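Local coordinates for protein pectate lyase (Erwinia chrysanthemi, PDB 1RU4) that cleaves pectate, the polygalacturonate of plant cell walls, by eliminative lysis, as a pectate lyase built on a parallel beta-helix, at residues Phe94-Pro99 and Tyr108-Thr113; Ala325-Lys328 and Trp332-Gly335. All blocks are in the same frame, centred on the assembly; numbering follows the deposited sequence.

In the fold
Following the chain from the N terminus, contact 1 comes first: strand 92-95 runs out into Phe96-Pro99, a loop of eight residues follows, and Tyr108-Thr113 brings the chain back to start strand 110-112. The contact thus closes a loop between two parallel sheets of the beta-helix and joins them through the buried core. Contact 2 closes a much shorter loop, with three residues between strand 325-328, paired with strand 308-316, and Trp332-Gly335. The two loops lie in series, neither nested nor crossed. Their centres are about 44 Å apart on opposite sides of the chain's centre, and they do not touch: contact 1 is interior, contact 2 at the surface.

Contact 1. Residues Phe94-Pro99 and Tyr108-Thr113; sequences FDFSFP and YGFYVT
Phe94, Phe96 and Phe110 meet inside the coil of the right-handed parallel beta-helix, where the chain turns out of strand 92-95 and comes back into strand 110-112. No hydrogen bond crosses between the two segments; the contact is made by rings and one glycine.

The ring-to-ring part is T-shaped. Phe110 presents its edge to a face of Phe94, with the centroids 5.2 Å apart and the planes at 76°. The touching atom is Phe110 CZ, 3.7 Å from Phe94 CG and placed toward the rim of that ring. The same ring edge also serves Phe96: Phe110 CE1 lies 3.9 Å from Phe96 CZ, near the plane of the Phe96 ring, so these two rings meet along their edges.

The second interaction is CH-pi. Gly109 CA sits over a face of Phe96, 3.6 Å from the ring centroid. Glycine suits this place because its bare CA can lie directly against the ring. Phe96 reaches Gly109 with CG beside its own backbone N, anti to the carbonyl carbon (chi1 -71°). Its CZ also comes 3.2 Å from Gly109 O.

On the strand side, the Asp95 side chain belongs to another network: OD1 accepts from Ser97 N in an Asx turn and forms a salt bridge with Arg126. Val124 of strand 122-125, the parallel neighbour of strand 92-95, touches both Phe96 and Phe110, and Phe72 meets Phe110.

The chemistry implies cohesion by dispersion and weak ring electrostatics, with the two sheets joined through an apolar interior while Phe94, Asp95 and Phe96 make backbone hydrogen bonds to the neighbouring strands.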
# COMPACT_ATOMS: atom_id res chain seq x y z
N PHE A 94 -5.05 2.85 16.14
CA PHE A 94 -4.91 1.73 17.07
C PHE A 94 -3.44 1.51 17.39
O PHE A 94 -2.66 1.08 16.53
CB PHE A 94 -5.54 0.46 16.49
CG PHE A 94 -7.04 0.51 16.41
CD1 PHE A 94 -7.67 1.32 15.47
CD2 PHE A 94 -7.83 -0.23 17.29
CE1 PHE A 94 -9.06 1.39 15.40
CE2 PHE A 94 -9.22 -0.16 17.23
CZ PHE A 94 -9.84 0.65 16.28
N ASP A 95 -3.06 1.84 18.62
CA ASP A 95 -1.68 1.77 19.08
C ASP A 95 -1.48 0.53 19.94
O ASP A 95 -2.01 0.44 21.05
CB ASP A 95 -1.35 3.03 19.88
CG ASP A 95 0.11 3.13 20.30
OD1 ASP A 95 0.90 2.23 19.97
OD2 ASP A 95 0.45 4.13 20.96
N PHE A 96 -0.70 -0.43 19.43
CA PHE A 96 -0.45 -1.68 20.14
C PHE A 96 0.69 -1.64 21.15
O PHE A 96 1.06 -2.67 21.73
CB PHE A 96 -0.33 -2.83 19.15
CG PHE A 96 -1.64 -3.20 18.50
CD1 PHE A 96 -2.12 -2.48 17.41
CD2 PHE A 96 -2.41 -4.24 19.01
CE1 PHE A 96 -3.36 -2.78 16.85
CE2 PHE A 96 -3.65 -4.56 18.45
CZ PHE A 96 -4.13 -3.82 17.37
N SER A 97 1.26 -0.45 21.33
CA SER A 97 2.18 -0.14 22.43
C SER A 97 3.52 -0.87 22.58
O SER A 97 4.15 -0.77 23.63
CB SER A 97 1.42 -0.25 23.76
OG SER A 97 0.23 0.53 23.73
N PHE A 98 3.97 -1.57 21.55
CA PHE A 98 5.25 -2.27 21.66
C PHE A 98 6.46 -1.34 21.68
O PHE A 98 6.53 -0.39 20.91
CB PHE A 98 5.43 -3.27 20.51
CG PHE A 98 4.93 -4.64 20.83
CD1 PHE A 98 3.57 -4.92 20.80
CD2 PHE A 98 5.82 -5.66 21.17
CE1 PHE A 98 3.10 -6.20 21.11
CE2 PHE A 98 5.36 -6.93 21.48
CZ PHE A 98 4.00 -7.20 21.46
N PRO A 99 7.40 -1.57 22.63
CA PRO A 99 8.59 -0.72 22.69
C PRO A 99 9.37 -0.97 21.40
O PRO A 99 9.18 -2.00 20.74
CB PRO A 99 9.34 -1.29 23.90
CG PRO A 99 8.24 -1.75 24.79
CD PRO A 99 7.32 -2.45 23.80
N TYR A 108 0.37 -9.83 15.41
CA TYR A 108 -0.11 -8.84 14.45
C TYR A 108 -0.94 -7.80 15.19
O TYR A 108 -1.32 -8.02 16.34
CB TYR A 108 -0.99 -9.52 13.39
CG TYR A 108 -0.47 -10.85 12.89
CD1 TYR A 108 -1.26 -12.00 12.97
CD2 TYR A 108 0.81 -10.96 12.35
CE1 TYR A 108 -0.78 -13.22 12.52
CE2 TYR A 108 1.29 -12.19 11.90
CZ TYR A 108 0.49 -13.31 11.99
OH TYR A 108 0.95 -14.53 11.55
N GLY A 109 -1.17 -6.67 14.55
CA GLY A 109 -2.09 -5.68 15.11
C GLY A 109 -3.49 -6.18 14.83
O GLY A 109 -4.20 -6.63 15.74
N PHE A 110 -3.89 -6.13 13.56
CA PHE A 110 -5.17 -6.66 13.10
C PHE A 110 -4.94 -8.00 12.40
O PHE A 110 -4.23 -8.06 11.40
CB PHE A 110 -5.85 -5.71 12.11
CG PHE A 110 -6.42 -4.46 12.72
CD1 PHE A 110 -6.27 -4.17 14.08
CD2 PHE A 110 -7.12 -3.56 11.92
CE1 PHE A 110 -6.81 -3.00 14.62
CE2 PHE A 110 -7.67 -2.39 12.46
CZ PHE A 110 -7.51 -2.11 13.81
N TYR A 111 -5.52 -9.07 12.92
CA TYR A 111 -5.43 -10.38 12.28
C TYR A 111 -6.80 -10.64 11.65
O TYR A 111 -7.77 -10.96 12.34
CB TYR A 111 -5.10 -11.46 13.32
CG TYR A 111 -4.88 -12.86 12.78
CD1 TYR A 111 -5.15 -13.97 13.58
CD2 TYR A 111 -4.37 -13.08 11.50
CE1 TYR A 111 -4.93 -15.27 13.12
CE2 TYR A 111 -4.14 -14.39 11.03
CZ TYR A 111 -4.42 -15.47 11.85
OH TYR A 111 -4.20 -16.76 11.41
N VAL A 112 -6.88 -10.46 10.33
CA VAL A 112 -8.15 -10.58 9.62
C VAL A 112 -8.31 -11.95 8.97
O VAL A 112 -7.76 -12.22 7.90
CB VAL A 112 -8.30 -9.46 8.55
CG1 VAL A 112 -9.68 -9.52 7.90
CG2 VAL A 112 -8.07 -8.10 9.19
N THR A 113 -9.07 -12.83 9.63
CA THR A 113 -9.30 -14.18 9.13
C THR A 113 -10.67 -14.30 8.47
O THR A 113 -10.91 -15.21 7.68
CB THR A 113 -9.20 -15.23 10.26
OG1 THR A 113 -10.24 -15.01 11.22
CG2 THR A 113 -7.85 -15.13 10.95

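Contact 2. Residues Ala325-Lys328 and Trp332-Gly335; sequences ADAK and WDTG
Asp333 and Thr334 pack against Ala327 and Lys328 in a short loop that follows strand 325-328, in the late coils of the parallel beta-helix. This strand pairs with strand 308-316, and a three-residue link carries the chain round to lie beside the last residues of the strand, so the contact is local, at the surface.

The carboxylate of Asp333 spans Ala327 and Lys328. Its OD1 branch reaches back to Ala327, 3.9 Å from Ala327 CB, where the small methyl lets the oxygen come near. The OD2 branch lies against the Lys328 backbone, 3.3 Å from Lys328 C. A chi1 of 48° puts CG between the backbone N and the carbonyl carbon, folding the carboxylate close to its own main chain. There Asp333 OD2 accepts from Thr334 N at 2.6 Å through its anti lone pair, and it also accepts from Asn330 N. An aspartate suits the site because its short side chain can gather amide hydrogens from both ends of the loop.

Of the Lys328 side chain, CB is what touches Thr334: it packs beside the hydroxyl while the extended aliphatic chain leads the ammonium group away. Thr334 turns its OG1 to face Lys328, and that oxygen accepts from Ser329 N, a second side chain accepting from an amide of the connecting loop.

Trp332 instead packs on strand 320-322 through Val320 and Val322 and meets the ring of Tyr296. Across the loop, Thr334 OG1 ends 3.6 Å from Lys328 CB.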
# COMPACT_ATOMS: atom_id res chain seq x y z
N ALA A 325 12.00 -8.81 -22.66
CA ALA A 325 10.81 -7.98 -22.70
C ALA A 325 10.39 -7.47 -24.07
O ALA A 325 11.20 -7.33 -24.98
CB ALA A 325 10.97 -6.81 -21.75
N ASP A 326 9.08 -7.24 -24.19
CA ASP A 326 8.49 -6.55 -25.34
C ASP A 326 8.44 -5.11 -24.85
O ASP A 326 7.53 -4.73 -24.10
CB ASP A 326 7.08 -7.09 -25.59
CG ASP A 326 6.37 -6.40 -26.74
OD1 ASP A 326 6.81 -5.32 -27.18
OD2 ASP A 326 5.35 -6.94 -27.20
N ALA A 327 9.42 -4.31 -25.25
CA ALA A 327 9.54 -2.94 -24.76
C ALA A 327 9.71 -1.90 -25.85
O ALA A 327 10.60 -2.01 -26.70
CB ALA A 327 10.70 -2.86 -23.77
N LYS A 328 8.85 -0.89 -25.83
CA LYS A 328 8.95 0.25 -26.73
C LYS A 328 8.16 1.42 -26.17
O LYS A 328 7.37 1.26 -25.24
CB LYS A 328 8.50 -0.11 -28.16
CG LYS A 328 7.02 -0.39 -28.33
CD LYS A 328 6.72 -0.72 -29.79
CE LYS A 328 5.23 -0.93 -30.03
NZ LYS A 328 4.94 -1.24 -31.46
N TRP A 332 13.80 5.23 -22.41
CA TRP A 332 15.10 4.60 -22.66
C TRP A 332 15.17 3.80 -23.97
O TRP A 332 16.16 3.11 -24.23
CB TRP A 332 15.51 3.71 -21.48
CG TRP A 332 14.63 2.52 -21.26
CD1 TRP A 332 14.73 1.30 -21.85
CD2 TRP A 332 13.51 2.44 -20.36
NE1 TRP A 332 13.75 0.46 -21.38
CE2 TRP A 332 12.99 1.13 -20.46
CE3 TRP A 332 12.91 3.35 -19.48
CZ2 TRP A 332 11.89 0.71 -19.71
CZ3 TRP A 332 11.81 2.92 -18.73
CH2 TRP A 332 11.32 1.61 -18.85
N ASP A 333 14.11 3.85 -24.77
CA ASP A 333 14.16 3.22 -26.09
C ASP A 333 13.60 4.10 -27.21
O ASP A 333 14.26 5.05 -27.62
CB ASP A 333 13.60 1.78 -26.10
CG ASP A 333 12.25 1.64 -25.41
OD1 ASP A 333 12.12 0.72 -24.57
OD2 ASP A 333 11.32 2.41 -25.72
N THR A 334 12.39 3.82 -27.68
CA THR A 334 11.83 4.56 -28.80
C THR A 334 10.98 5.77 -28.41
O THR A 334 10.55 6.54 -29.28
CB THR A 334 11.02 3.65 -29.74
OG1 THR A 334 9.90 3.10 -29.04
CG2 THR A 334 11.89 2.50 -30.25
N GLY A 335 10.70 5.92 -27.12
CA GLY A 335 9.97 7.09 -26.66
C GLY A 335 10.91 8.28 -26.55
O GLY A 335 12.12 8.11 -26.69